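Local coordinates for protein ferritin (Mycoplasma penetrans, PDB 7DIE) that probably oxidises and stores iron as a ferritin, a 24-subunit shell of four-helix-bundle subunits that takes up ferrous iron through its B-channels, at residues Met61-Lys66 with Met128-Lys133. Residues are numbered along the deposited sequence; the frame is centred on the assembly and turned at random.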
loop_
_atom_site.group_PDB
_atom_site.type_symbol
_atom_site.label_atom_id
_atom_site.label_comp_id
_atom_site.label_asym_id
_atom_site.label_seq_id
_atom_site.Cartn_x
_atom_site.Cartn_y
_atom_site.Cartn_z
ATOM N N MET A 61 -36.571 -10.542 -21.608
ATOM C CA MET A 61 -37.742 -10.822 -20.780
ATOM C C MET A 61 -37.721 -10.002 -19.493
ATOM O O MET A 61 -38.763 -9.534 -19.034
ATOM C CB MET A 61 -37.800 -12.321 -20.480
ATOM C CG MET A 61 -38.055 -13.153 -21.723
ATOM S SD MET A 61 -37.428 -14.846 -21.677
ATOM C CE MET A 61 -38.117 -15.387 -20.147
ATOM N N SER A 62 -36.536 -9.819 -18.890
ATOM C CA SER A 62 -36.461 -9.055 -17.647
ATOM C C SER A 62 -36.883 -7.606 -17.862
ATOM O O SER A 62 -37.607 -7.045 -17.036
ATOM C CB SER A 62 -35.039 -9.097 -17.070
ATOM O OG SER A 62 -34.123 -8.470 -17.958
ATOM N N ARG A 63 -36.440 -6.983 -18.962
ATOM C CA ARG A 63 -36.842 -5.598 -19.229
ATOM C C ARG A 63 -38.344 -5.499 -19.490
ATOM O O ARG A 63 -38.986 -4.533 -19.068
ATOM C CB ARG A 63 -36.066 -5.023 -20.421
ATOM C CG ARG A 63 -34.658 -4.507 -20.085
ATOM C CD ARG A 63 -33.946 -4.013 -21.357
ATOM N NE ARG A 63 -32.669 -3.366 -21.060
ATOM C CZ ARG A 63 -31.550 -4.023 -20.768
ATOM N NH1 ARG A 63 -31.537 -5.361 -20.732
ATOM N NH2 ARG A 63 -30.439 -3.346 -20.503
ATOM N N LEU A 64 -38.929 -6.499 -20.160
ATOM C CA LEU A 64 -40.360 -6.442 -20.465
ATOM C C LEU A 64 -41.199 -6.601 -19.207
ATOM O O LEU A 64 -42.144 -5.841 -18.988
ATOM C CB LEU A 64 -40.734 -7.514 -21.497
ATOM C CG LEU A 64 -40.086 -7.306 -22.866
ATOM C CD1 LEU A 64 -40.143 -8.574 -23.704
ATOM C CD2 LEU A 64 -40.768 -6.155 -23.609
ATOM N N VAL A 65 -40.871 -7.576 -18.352
ATOM C CA VAL A 65 -41.691 -7.723 -17.153
ATOM C C VAL A 65 -41.498 -6.534 -16.211
ATOM O O VAL A 65 -42.449 -6.108 -15.546
ATOM C CB VAL A 65 -41.434 -9.075 -16.451
ATOM C CG1 VAL A 65 -40.054 -9.129 -15.849
ATOM C CG2 VAL A 65 -42.485 -9.296 -15.366
ATOM N N LYS A 66 -40.293 -5.956 -16.158
ATOM C CA LYS A 66 -40.069 -4.782 -15.311
ATOM C C LYS A 66 -40.861 -3.588 -15.800
ATOM O O LYS A 66 -41.387 -2.807 -14.998
ATOM C CB LYS A 66 -38.578 -4.420 -15.287
ATOM C CG LYS A 66 -37.692 -5.349 -14.438
ATOM C CD LYS A 66 -36.340 -4.674 -14.104
ATOM C CE LYS A 66 -35.251 -5.693 -13.752
ATOM N NZ LYS A 66 -33.873 -5.327 -14.249
ATOM N N MET A 128 -39.383 0.311 -26.059
ATOM C CA MET A 128 -39.043 -0.571 -27.167
ATOM C C MET A 128 -37.755 -0.180 -27.870
ATOM O O MET A 128 -37.210 -1.008 -28.609
ATOM C CB MET A 128 -40.196 -0.617 -28.187
ATOM C CG MET A 128 -41.457 -1.321 -27.639
ATOM S SD MET A 128 -41.157 -2.984 -26.957
ATOM C CE MET A 128 -40.554 -3.885 -28.386
ATOM N N GLN A 129 -37.233 1.033 -27.647
ATOM C CA GLN A 129 -36.038 1.453 -28.380
ATOM C C GLN A 129 -34.842 0.560 -28.068
ATOM O O GLN A 129 -34.044 0.253 -28.960
ATOM C CB GLN A 129 -35.711 2.918 -28.077
ATOM C CG GLN A 129 -36.785 3.902 -28.585
ATOM C CD GLN A 129 -37.193 3.611 -30.016
ATOM O OE1 GLN A 129 -36.402 3.781 -30.932
ATOM N NE2 GLN A 129 -38.438 3.159 -30.213
ATOM N N TRP A 130 -34.703 0.123 -26.813
ATOM C CA TRP A 130 -33.628 -0.815 -26.487
ATOM C C TRP A 130 -33.729 -2.075 -27.336
ATOM O O TRP A 130 -32.714 -2.632 -27.771
ATOM C CB TRP A 130 -33.669 -1.184 -24.995
ATOM C CG TRP A 130 -32.536 -2.123 -24.600
ATOM C CD1 TRP A 130 -31.295 -1.755 -24.139
ATOM C CD2 TRP A 130 -32.523 -3.557 -24.678
ATOM N NE1 TRP A 130 -30.528 -2.872 -23.904
ATOM C CE2 TRP A 130 -31.251 -3.989 -24.239
ATOM C CE3 TRP A 130 -33.463 -4.522 -25.073
ATOM C CZ2 TRP A 130 -30.894 -5.338 -24.187
ATOM C CZ3 TRP A 130 -33.102 -5.866 -25.023
ATOM C CH2 TRP A 130 -31.827 -6.258 -24.583
ATOM N N PHE A 131 -34.953 -2.536 -27.577
ATOM C CA PHE A 131 -35.191 -3.767 -28.320
ATOM C C PHE A 131 -34.985 -3.567 -29.803
ATOM O O PHE A 131 -34.529 -4.485 -30.491
ATOM C CB PHE A 131 -36.620 -4.264 -28.052
ATOM C CG PHE A 131 -36.828 -4.739 -26.659
ATOM C CD1 PHE A 131 -37.142 -3.843 -25.648
ATOM C CD2 PHE A 131 -36.687 -6.091 -26.347
ATOM C CE1 PHE A 131 -37.327 -4.284 -24.343
ATOM C CE2 PHE A 131 -36.876 -6.543 -25.021
ATOM C CZ PHE A 131 -37.187 -5.642 -24.030
ATOM N N VAL A 132 -35.355 -2.389 -30.320
ATOM C CA VAL A 132 -35.050 -2.068 -31.711
ATOM C C VAL A 132 -33.552 -2.205 -31.955
ATOM O O VAL A 132 -33.112 -2.844 -32.914
ATOM C CB VAL A 132 -35.527 -0.650 -32.069
ATOM C CG1 VAL A 132 -34.966 -0.263 -33.459
ATOM C CG2 VAL A 132 -37.056 -0.534 -32.044
ATOM N N LYS A 133 -32.745 -1.607 -31.078
ATOM C CA LYS A 133 -31.297 -1.684 -31.249
ATOM C C LYS A 133 -30.789 -3.104 -31.040
ATOM O O LYS A 133 -30.010 -3.623 -31.851
ATOM C CB LYS A 133 -30.605 -0.708 -30.289
ATOM C CG LYS A 133 -29.093 -0.565 -30.506
ATOM C CD LYS A 133 -28.519 0.526 -29.600
ATOM C CE LYS A 133 -27.019 0.710 -29.807
ATOM N NZ LYS A 133 -26.692 1.077 -31.220
#
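Arg63 lays its guanidinium flat on the indole of Trp130. The two planes are 7° apart, and Arg63 CZ sits 3.7 Å from the centroid of the five-membered ring of Trp130, a cation-pi contact over the face. The chain of Arg63 runs extended from CG to NE, with CD over the six-membered ring of Trp130 (CH-pi, 3.8 Å from CD to the centroid). It then turns at chi4 (78°), bringing the guanidinium over the five-membered ring. Arg63 NH2 and Trp130 NE1 are 3.4 Å apart, but both are donors and no hydrogen bond forms. Arg63 NH1 donates a hydrogen bond to the backbone O of Ala59, one turn back, which helps to fix the guanidinium. Phe131 reaches across obliquely: its CZ lies 3.5 Å from Leu64 CG and 3.8 Å from Arg63 CB. CE3 of Trp130 covers one face of the Phe131 ring. Segments 61-66 and 128-133, on helices 43-70 and 122-150 of the ferritin bundle, run antiparallel with their axes 11.0 Å apart. Trp130 also packs edge-to-face with His60, an iron ligand. The stack thus borders the metal site, and the arginine's charge is probably stabilised by the indole face and the Ala59 carbonyl.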